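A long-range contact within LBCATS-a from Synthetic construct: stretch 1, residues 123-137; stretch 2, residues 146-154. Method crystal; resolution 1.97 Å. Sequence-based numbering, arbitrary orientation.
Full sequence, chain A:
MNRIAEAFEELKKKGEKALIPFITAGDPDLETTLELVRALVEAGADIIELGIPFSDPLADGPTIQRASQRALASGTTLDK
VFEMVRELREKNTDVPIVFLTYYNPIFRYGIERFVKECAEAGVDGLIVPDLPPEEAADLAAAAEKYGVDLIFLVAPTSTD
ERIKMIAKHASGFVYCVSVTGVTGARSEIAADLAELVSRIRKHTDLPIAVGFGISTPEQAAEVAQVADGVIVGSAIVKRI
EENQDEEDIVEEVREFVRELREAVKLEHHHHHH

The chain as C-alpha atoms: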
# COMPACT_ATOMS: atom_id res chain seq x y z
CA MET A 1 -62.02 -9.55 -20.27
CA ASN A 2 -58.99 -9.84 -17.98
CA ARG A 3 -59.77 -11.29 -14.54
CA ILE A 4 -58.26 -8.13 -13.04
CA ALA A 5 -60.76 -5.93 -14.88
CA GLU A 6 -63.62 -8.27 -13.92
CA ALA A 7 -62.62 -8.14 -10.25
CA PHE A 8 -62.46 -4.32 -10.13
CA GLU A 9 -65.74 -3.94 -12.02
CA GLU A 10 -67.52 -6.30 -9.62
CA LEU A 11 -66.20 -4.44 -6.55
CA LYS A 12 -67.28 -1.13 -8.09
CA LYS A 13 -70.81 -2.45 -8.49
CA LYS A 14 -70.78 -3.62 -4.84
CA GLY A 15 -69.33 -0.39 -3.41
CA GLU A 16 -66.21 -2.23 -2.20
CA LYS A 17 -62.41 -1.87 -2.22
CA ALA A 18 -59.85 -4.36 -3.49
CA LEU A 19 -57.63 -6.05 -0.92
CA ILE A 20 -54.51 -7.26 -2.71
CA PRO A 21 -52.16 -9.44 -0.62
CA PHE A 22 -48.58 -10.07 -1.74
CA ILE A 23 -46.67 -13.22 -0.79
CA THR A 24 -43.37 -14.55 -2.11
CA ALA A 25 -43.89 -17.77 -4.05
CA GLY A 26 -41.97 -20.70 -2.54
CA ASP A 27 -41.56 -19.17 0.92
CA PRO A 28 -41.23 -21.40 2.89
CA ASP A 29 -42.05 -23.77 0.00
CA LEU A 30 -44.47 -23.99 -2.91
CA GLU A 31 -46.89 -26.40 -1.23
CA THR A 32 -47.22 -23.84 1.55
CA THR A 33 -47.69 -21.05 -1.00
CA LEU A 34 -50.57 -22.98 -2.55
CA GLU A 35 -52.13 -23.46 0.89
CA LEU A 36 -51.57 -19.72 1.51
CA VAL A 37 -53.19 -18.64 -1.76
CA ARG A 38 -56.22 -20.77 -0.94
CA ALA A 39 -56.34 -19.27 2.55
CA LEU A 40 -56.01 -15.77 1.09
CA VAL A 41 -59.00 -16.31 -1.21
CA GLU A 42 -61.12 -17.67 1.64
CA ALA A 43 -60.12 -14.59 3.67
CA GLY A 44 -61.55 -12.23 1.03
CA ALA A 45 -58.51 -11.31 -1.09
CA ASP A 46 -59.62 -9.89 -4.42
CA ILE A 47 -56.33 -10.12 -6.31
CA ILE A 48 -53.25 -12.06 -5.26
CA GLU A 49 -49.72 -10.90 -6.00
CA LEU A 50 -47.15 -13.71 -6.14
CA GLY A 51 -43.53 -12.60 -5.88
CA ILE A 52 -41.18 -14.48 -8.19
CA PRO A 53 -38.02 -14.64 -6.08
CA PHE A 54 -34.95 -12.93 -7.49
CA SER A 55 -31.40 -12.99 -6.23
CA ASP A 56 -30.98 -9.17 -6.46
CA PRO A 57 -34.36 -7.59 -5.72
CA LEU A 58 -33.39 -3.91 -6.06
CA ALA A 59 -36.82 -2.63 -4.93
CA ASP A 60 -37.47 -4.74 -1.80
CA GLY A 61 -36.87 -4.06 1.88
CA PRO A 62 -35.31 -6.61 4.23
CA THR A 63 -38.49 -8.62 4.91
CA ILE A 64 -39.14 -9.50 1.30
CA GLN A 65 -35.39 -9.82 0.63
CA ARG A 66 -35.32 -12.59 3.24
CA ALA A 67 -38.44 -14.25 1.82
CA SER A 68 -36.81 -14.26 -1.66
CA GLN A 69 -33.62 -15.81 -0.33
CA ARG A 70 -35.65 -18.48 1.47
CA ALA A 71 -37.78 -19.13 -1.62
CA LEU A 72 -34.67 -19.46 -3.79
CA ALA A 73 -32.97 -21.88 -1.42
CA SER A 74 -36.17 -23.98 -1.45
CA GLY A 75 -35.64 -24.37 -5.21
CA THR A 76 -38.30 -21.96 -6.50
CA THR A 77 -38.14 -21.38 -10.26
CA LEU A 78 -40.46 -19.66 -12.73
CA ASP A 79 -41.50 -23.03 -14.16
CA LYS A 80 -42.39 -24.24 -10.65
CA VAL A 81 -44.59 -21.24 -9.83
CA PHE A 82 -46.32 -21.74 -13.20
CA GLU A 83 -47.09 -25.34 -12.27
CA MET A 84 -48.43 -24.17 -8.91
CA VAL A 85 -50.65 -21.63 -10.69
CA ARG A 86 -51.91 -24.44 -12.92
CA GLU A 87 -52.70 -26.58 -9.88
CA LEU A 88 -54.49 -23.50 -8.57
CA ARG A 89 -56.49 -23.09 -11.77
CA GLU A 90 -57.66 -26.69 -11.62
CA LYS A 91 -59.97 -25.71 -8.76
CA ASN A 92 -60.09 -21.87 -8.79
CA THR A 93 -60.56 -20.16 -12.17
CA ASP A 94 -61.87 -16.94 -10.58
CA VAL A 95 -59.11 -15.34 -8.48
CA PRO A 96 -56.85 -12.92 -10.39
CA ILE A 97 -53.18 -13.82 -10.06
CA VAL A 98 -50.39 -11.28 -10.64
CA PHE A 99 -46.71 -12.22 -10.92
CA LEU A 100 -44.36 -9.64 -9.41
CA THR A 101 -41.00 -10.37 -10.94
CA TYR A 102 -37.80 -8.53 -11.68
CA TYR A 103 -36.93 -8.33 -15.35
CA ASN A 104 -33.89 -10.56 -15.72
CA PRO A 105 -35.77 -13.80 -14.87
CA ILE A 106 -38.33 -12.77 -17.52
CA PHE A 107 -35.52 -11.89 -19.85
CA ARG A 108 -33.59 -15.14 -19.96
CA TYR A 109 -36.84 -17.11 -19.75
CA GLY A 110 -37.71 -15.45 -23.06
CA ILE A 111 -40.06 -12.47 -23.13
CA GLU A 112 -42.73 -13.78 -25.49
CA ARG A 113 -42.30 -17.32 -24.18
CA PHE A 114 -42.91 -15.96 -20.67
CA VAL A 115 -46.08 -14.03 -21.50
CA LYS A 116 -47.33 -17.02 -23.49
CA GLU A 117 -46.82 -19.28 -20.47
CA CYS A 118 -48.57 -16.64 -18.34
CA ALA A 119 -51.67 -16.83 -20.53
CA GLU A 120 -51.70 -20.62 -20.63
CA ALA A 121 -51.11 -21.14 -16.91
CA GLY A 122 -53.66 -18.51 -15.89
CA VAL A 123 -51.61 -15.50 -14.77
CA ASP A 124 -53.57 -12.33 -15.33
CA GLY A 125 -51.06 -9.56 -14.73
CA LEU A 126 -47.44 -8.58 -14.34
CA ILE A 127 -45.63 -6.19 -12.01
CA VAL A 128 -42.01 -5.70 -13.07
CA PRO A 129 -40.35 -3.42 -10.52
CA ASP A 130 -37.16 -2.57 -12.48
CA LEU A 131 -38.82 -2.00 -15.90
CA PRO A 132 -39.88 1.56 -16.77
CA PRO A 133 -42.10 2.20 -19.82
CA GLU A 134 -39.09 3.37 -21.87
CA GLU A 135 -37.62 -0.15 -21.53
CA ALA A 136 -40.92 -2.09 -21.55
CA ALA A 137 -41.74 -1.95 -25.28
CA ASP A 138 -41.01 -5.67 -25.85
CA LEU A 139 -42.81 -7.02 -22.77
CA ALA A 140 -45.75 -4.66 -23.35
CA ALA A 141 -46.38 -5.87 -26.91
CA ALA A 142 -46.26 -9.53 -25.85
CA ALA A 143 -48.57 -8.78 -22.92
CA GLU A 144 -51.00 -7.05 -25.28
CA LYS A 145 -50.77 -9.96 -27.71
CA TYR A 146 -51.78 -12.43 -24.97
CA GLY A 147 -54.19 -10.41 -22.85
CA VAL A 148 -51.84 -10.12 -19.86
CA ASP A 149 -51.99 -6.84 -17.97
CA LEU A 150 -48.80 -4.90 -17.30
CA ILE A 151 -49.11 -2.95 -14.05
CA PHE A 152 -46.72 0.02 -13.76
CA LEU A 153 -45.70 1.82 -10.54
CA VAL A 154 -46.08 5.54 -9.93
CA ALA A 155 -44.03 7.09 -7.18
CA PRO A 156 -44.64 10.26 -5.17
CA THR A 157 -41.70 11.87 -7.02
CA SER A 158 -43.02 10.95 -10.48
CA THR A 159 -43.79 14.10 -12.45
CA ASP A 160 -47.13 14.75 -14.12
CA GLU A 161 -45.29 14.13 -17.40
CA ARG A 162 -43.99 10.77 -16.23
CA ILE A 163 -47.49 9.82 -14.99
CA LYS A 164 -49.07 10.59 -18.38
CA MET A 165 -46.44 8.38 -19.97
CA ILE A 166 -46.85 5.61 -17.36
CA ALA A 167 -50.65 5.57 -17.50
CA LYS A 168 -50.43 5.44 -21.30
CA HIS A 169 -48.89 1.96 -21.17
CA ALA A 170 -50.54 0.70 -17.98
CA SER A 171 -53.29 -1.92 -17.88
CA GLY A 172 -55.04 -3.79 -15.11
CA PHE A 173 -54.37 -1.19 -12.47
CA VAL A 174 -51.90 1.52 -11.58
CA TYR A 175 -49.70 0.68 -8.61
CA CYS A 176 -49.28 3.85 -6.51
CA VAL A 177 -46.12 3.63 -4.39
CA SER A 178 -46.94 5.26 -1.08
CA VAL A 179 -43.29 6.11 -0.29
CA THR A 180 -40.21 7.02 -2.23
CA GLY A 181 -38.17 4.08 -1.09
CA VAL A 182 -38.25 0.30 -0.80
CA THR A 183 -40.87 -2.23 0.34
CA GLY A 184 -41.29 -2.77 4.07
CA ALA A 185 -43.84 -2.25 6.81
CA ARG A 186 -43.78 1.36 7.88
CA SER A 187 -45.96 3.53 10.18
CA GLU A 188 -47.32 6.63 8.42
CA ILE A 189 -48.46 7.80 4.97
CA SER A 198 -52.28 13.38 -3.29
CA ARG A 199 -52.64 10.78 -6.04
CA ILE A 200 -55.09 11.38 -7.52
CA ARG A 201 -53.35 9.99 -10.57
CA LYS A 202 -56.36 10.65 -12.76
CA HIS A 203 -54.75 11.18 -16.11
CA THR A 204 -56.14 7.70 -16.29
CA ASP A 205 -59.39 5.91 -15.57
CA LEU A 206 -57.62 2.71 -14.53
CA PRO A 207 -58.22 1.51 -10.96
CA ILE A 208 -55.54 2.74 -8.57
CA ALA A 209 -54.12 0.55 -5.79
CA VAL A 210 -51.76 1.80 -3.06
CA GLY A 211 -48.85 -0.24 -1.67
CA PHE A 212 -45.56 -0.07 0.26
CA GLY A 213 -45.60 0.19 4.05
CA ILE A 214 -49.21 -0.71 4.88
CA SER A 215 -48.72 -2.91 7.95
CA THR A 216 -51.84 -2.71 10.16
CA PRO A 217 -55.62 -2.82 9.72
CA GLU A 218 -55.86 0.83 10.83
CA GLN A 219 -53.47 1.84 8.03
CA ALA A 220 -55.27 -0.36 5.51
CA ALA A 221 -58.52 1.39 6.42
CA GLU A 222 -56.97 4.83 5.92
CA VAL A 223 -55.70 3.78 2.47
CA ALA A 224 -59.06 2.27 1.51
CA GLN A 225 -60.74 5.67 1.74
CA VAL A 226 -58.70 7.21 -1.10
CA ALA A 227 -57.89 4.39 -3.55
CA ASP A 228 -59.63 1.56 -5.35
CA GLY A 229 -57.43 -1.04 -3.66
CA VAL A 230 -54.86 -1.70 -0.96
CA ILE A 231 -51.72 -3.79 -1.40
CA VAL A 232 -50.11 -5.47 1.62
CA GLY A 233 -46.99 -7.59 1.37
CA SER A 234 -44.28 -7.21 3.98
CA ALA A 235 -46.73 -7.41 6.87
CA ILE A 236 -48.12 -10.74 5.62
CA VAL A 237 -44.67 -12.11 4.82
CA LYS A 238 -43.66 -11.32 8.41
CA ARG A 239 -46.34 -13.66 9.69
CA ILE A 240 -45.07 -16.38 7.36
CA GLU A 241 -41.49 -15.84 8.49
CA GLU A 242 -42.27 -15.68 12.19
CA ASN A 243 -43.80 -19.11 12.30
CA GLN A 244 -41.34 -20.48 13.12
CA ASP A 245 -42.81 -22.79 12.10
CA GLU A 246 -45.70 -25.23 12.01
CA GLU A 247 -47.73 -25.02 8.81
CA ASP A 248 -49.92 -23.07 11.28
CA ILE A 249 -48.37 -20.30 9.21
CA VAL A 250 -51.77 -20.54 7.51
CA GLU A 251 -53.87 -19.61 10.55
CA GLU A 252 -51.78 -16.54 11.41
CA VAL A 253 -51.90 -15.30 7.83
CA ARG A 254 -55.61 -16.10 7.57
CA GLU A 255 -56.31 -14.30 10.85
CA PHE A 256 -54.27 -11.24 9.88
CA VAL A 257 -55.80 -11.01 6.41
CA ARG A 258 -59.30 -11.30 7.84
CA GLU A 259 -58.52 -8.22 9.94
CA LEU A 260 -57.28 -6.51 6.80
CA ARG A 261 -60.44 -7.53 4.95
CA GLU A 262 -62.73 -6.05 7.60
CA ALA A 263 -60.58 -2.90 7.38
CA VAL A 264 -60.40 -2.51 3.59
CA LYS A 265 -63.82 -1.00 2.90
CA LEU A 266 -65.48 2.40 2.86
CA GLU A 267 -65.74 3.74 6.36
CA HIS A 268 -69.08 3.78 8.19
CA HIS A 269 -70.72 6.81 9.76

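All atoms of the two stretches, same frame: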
# COMPACT_ATOMS: atom_id res chain seq x y z
N VAL A 123 -52.14 -16.67 -15.47
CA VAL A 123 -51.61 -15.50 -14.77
C VAL A 123 -52.15 -14.27 -15.46
O VAL A 123 -51.94 -14.07 -16.66
CB VAL A 123 -50.07 -15.48 -14.77
CG1 VAL A 123 -49.57 -14.10 -14.30
CG2 VAL A 123 -49.51 -16.59 -13.89
N ASP A 124 -52.81 -13.41 -14.70
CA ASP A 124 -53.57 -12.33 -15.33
C ASP A 124 -52.78 -11.04 -15.48
O ASP A 124 -53.12 -10.23 -16.34
CB ASP A 124 -54.84 -12.10 -14.52
CG ASP A 124 -55.62 -13.40 -14.32
OD1 ASP A 124 -55.64 -13.94 -13.19
OD2 ASP A 124 -56.16 -13.92 -15.33
N GLY A 125 -51.74 -10.83 -14.68
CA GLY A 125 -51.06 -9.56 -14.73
C GLY A 125 -49.63 -9.67 -14.26
O GLY A 125 -49.21 -10.66 -13.65
N LEU A 126 -48.87 -8.62 -14.57
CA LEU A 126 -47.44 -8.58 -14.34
C LEU A 126 -47.08 -7.26 -13.69
O LEU A 126 -47.54 -6.20 -14.14
CB LEU A 126 -46.65 -8.73 -15.64
CG LEU A 126 -46.87 -10.04 -16.40
CD1 LEU A 126 -45.91 -10.13 -17.57
CD2 LEU A 126 -46.70 -11.24 -15.46
N ILE A 127 -46.29 -7.34 -12.63
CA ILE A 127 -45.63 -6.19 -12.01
C ILE A 127 -44.14 -6.44 -12.14
O ILE A 127 -43.64 -7.46 -11.67
CB ILE A 127 -46.04 -6.05 -10.53
CG1 ILE A 127 -47.54 -5.80 -10.42
CG2 ILE A 127 -45.22 -4.95 -9.84
CD1 ILE A 127 -48.03 -5.84 -8.98
N VAL A 128 -43.44 -5.54 -12.81
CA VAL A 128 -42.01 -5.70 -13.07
C VAL A 128 -41.29 -4.50 -12.46
O VAL A 128 -41.17 -3.45 -13.09
CB VAL A 128 -41.72 -5.82 -14.57
CG1 VAL A 128 -40.23 -6.08 -14.78
CG2 VAL A 128 -42.56 -6.93 -15.17
N PRO A 129 -40.77 -4.63 -11.24
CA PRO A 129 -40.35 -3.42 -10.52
C PRO A 129 -39.20 -2.66 -11.17
O PRO A 129 -39.14 -1.44 -11.02
CB PRO A 129 -39.99 -3.95 -9.13
CG PRO A 129 -40.85 -5.20 -8.97
CD PRO A 129 -40.85 -5.80 -10.35
N ASP A 130 -38.28 -3.31 -11.90
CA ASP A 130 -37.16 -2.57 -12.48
C ASP A 130 -37.33 -2.29 -13.97
O ASP A 130 -36.33 -2.11 -14.68
CB ASP A 130 -35.84 -3.30 -12.23
CG ASP A 130 -35.90 -4.78 -12.62
OD1 ASP A 130 -36.99 -5.27 -13.00
OD2 ASP A 130 -34.85 -5.45 -12.50
N LEU A 131 -38.57 -2.19 -14.47
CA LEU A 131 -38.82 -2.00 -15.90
C LEU A 131 -39.68 -0.77 -16.16
O LEU A 131 -40.91 -0.84 -16.13
CB LEU A 131 -39.49 -3.24 -16.49
CG LEU A 131 -39.60 -3.27 -18.02
CD1 LEU A 131 -38.23 -3.35 -18.66
CD2 LEU A 131 -40.50 -4.40 -18.51
N PRO A 132 -39.08 0.39 -16.43
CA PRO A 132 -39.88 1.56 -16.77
C PRO A 132 -40.48 1.43 -18.16
O PRO A 132 -39.99 0.65 -18.99
CB PRO A 132 -38.87 2.73 -16.70
CG PRO A 132 -37.55 2.10 -16.84
CD PRO A 132 -37.65 0.72 -16.25
N PRO A 133 -41.56 2.16 -18.44
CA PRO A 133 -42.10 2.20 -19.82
C PRO A 133 -41.05 2.32 -20.92
O PRO A 133 -41.16 1.61 -21.93
CB PRO A 133 -43.02 3.42 -19.77
CG PRO A 133 -43.63 3.32 -18.38
CD PRO A 133 -42.46 2.83 -17.49
N GLU A 134 -40.04 3.18 -20.77
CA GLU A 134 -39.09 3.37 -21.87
C GLU A 134 -38.34 2.08 -22.21
O GLU A 134 -37.83 1.96 -23.33
CB GLU A 134 -38.11 4.49 -21.54
CG GLU A 134 -38.76 5.75 -20.97
CD GLU A 134 -38.95 5.69 -19.47
OE1 GLU A 134 -38.17 6.34 -18.74
OE2 GLU A 134 -39.87 4.98 -19.01
N GLU A 135 -38.27 1.13 -21.29
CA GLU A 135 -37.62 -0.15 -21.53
C GLU A 135 -38.61 -1.30 -21.71
O GLU A 135 -38.18 -2.44 -21.93
CB GLU A 135 -36.68 -0.49 -20.36
CG GLU A 135 -35.82 0.65 -19.87
CD GLU A 135 -34.71 0.99 -20.85
OE1 GLU A 135 -34.68 0.39 -21.94
OE2 GLU A 135 -33.86 1.86 -20.52
N ALA A 136 -39.91 -1.04 -21.60
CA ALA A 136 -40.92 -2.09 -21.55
C ALA A 136 -41.58 -2.36 -22.90
O ALA A 136 -42.55 -3.11 -22.96
CB ALA A 136 -41.99 -1.74 -20.52
N ALA A 137 -41.06 -1.79 -23.99
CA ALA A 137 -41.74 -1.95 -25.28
C ALA A 137 -41.94 -3.43 -25.64
O ALA A 137 -43.03 -3.82 -26.09
CB ALA A 137 -40.95 -1.23 -26.38
N TYR A 146 -51.22 -11.28 -25.69
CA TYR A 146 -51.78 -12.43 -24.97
C TYR A 146 -52.76 -12.04 -23.88
O TYR A 146 -53.17 -12.91 -23.10
CB TYR A 146 -50.65 -13.29 -24.40
CG TYR A 146 -49.78 -13.90 -25.49
CD1 TYR A 146 -48.67 -13.23 -25.97
CD2 TYR A 146 -50.10 -15.13 -26.04
CE1 TYR A 146 -47.88 -13.78 -26.97
CE2 TYR A 146 -49.33 -15.68 -27.04
CZ TYR A 146 -48.22 -15.01 -27.50
OH TYR A 146 -47.46 -15.57 -28.50
N GLY A 147 -53.17 -10.78 -23.81
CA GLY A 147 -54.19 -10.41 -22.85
C GLY A 147 -53.71 -10.38 -21.41
O GLY A 147 -54.52 -10.54 -20.50
N VAL A 148 -52.42 -10.18 -21.19
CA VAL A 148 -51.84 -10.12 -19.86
C VAL A 148 -51.62 -8.65 -19.51
O VAL A 148 -50.99 -7.91 -20.28
CB VAL A 148 -50.52 -10.89 -19.80
CG1 VAL A 148 -49.84 -10.65 -18.44
CG2 VAL A 148 -50.79 -12.36 -20.08
N ASP A 149 -52.13 -8.23 -18.36
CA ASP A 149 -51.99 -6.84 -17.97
C ASP A 149 -50.59 -6.56 -17.45
O ASP A 149 -49.95 -7.41 -16.81
CB ASP A 149 -53.02 -6.46 -16.90
CG ASP A 149 -54.45 -6.43 -17.44
OD1 ASP A 149 -55.39 -6.54 -16.63
OD2 ASP A 149 -54.64 -6.28 -18.67
N LEU A 150 -50.10 -5.37 -17.75
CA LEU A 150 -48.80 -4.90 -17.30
C LEU A 150 -49.05 -3.73 -16.36
O LEU A 150 -49.45 -2.64 -16.79
CB LEU A 150 -47.94 -4.51 -18.50
CG LEU A 150 -46.43 -4.49 -18.33
CD1 LEU A 150 -45.78 -4.03 -19.62
CD2 LEU A 150 -46.04 -3.60 -17.17
N ILE A 151 -48.84 -3.95 -15.07
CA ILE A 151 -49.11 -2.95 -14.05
C ILE A 151 -47.83 -2.16 -13.77
O ILE A 151 -46.82 -2.73 -13.36
CB ILE A 151 -49.62 -3.60 -12.76
CG1 ILE A 151 -50.93 -4.35 -13.05
CG2 ILE A 151 -49.76 -2.55 -11.66
CD1 ILE A 151 -50.93 -5.78 -12.59
N PHE A 152 -47.88 -0.84 -13.99
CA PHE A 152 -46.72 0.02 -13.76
C PHE A 152 -46.88 0.80 -12.46
O PHE A 152 -48.00 1.17 -12.06
CB PHE A 152 -46.51 0.99 -14.93
CG PHE A 152 -45.96 0.34 -16.18
CD1 PHE A 152 -46.79 0.02 -17.24
CD2 PHE A 152 -44.61 0.05 -16.29
CE1 PHE A 152 -46.28 -0.56 -18.39
CE2 PHE A 152 -44.09 -0.53 -17.44
CZ PHE A 152 -44.92 -0.84 -18.49
N LEU A 153 -45.75 1.06 -11.80
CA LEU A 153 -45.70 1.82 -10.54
C LEU A 153 -45.56 3.31 -10.79
O LEU A 153 -44.87 3.75 -11.72
CB LEU A 153 -44.54 1.36 -9.66
CG LEU A 153 -44.68 0.05 -8.89
CD1 LEU A 153 -45.24 -1.01 -9.81
CD2 LEU A 153 -43.31 -0.39 -8.32
N VAL A 154 -46.21 4.09 -9.94
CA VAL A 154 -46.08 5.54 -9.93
C VAL A 154 -45.65 5.95 -8.53
O VAL A 154 -46.26 5.52 -7.54
CB VAL A 154 -47.39 6.24 -10.32
CG1 VAL A 154 -47.22 7.77 -10.27
CG2 VAL A 154 -47.81 5.80 -11.71
O HOH W 1 -44.47 -3.67 -14.52

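The contact between residues 123-137 and 146-154 of LBCATS-a is a short parallel β pairing, extended by a water where the strands part and by an aromatic ring packed against the loop that follows. Parallel strands join by hydrogen bonds that alternate in direction, and three bonds illustrate the rule. Asp149 N donates to Asp124 O (3.0 Å), Leu126 N donates to Asp149 O at 2.8 Å with a more bent geometry (134°), and Ile151 N donates to Leu126 O (2.8 Å). Leu126 thus uses both its backbone N and O to bond Asp149 and Ile151, which flank its register partner Leu150. The strand axes cross at -24°, and the CA-CA spacing widens from 4.3 Å at Gly125-Asp149 to 5.2 Å at Ile127-Ile151. Where a further direct bond might be expected, Val128 N and Ile151 O lie 4.4 Å apart; a water fills the gap, accepting from Val128 N (2.7 Å) and donating to Ile151 O (2.8 Å).

Side chains alternate across the sheet. Leu126 and Leu150 point to one face; the Leu126 side chain packs on Val148, Leu126 CG to Val148 CG1 at 3.7 Å. On the other face, Ile127 CG1 packs on Ile151 CB at 3.8 Å, an apolar van der Waals contact that keeps hydrocarbon away from water. Gly125 belongs to this face but has no side chain; an ideal CB there would come within a tight 3.2 Å of Ile151 CD1. Gly125 CA makes a CA-H...O contact with Asp149 O at 3.2 Å.

Phe152 extends the contact to the loop after Ile127, while Leu153 CD1 meets Ile127 CG2 at 3.9 Å. The Phe152 CA-to-CB bond points away, yet the ring reaches back to the loop. Pro133 CG sits over one face, 4.1 Å from the centroid of the Phe152 ring, in a CH-pi contact, while Ala136 CB approaches Phe152 CZ at the ring edge (3.7 Å), again apolar against apolar.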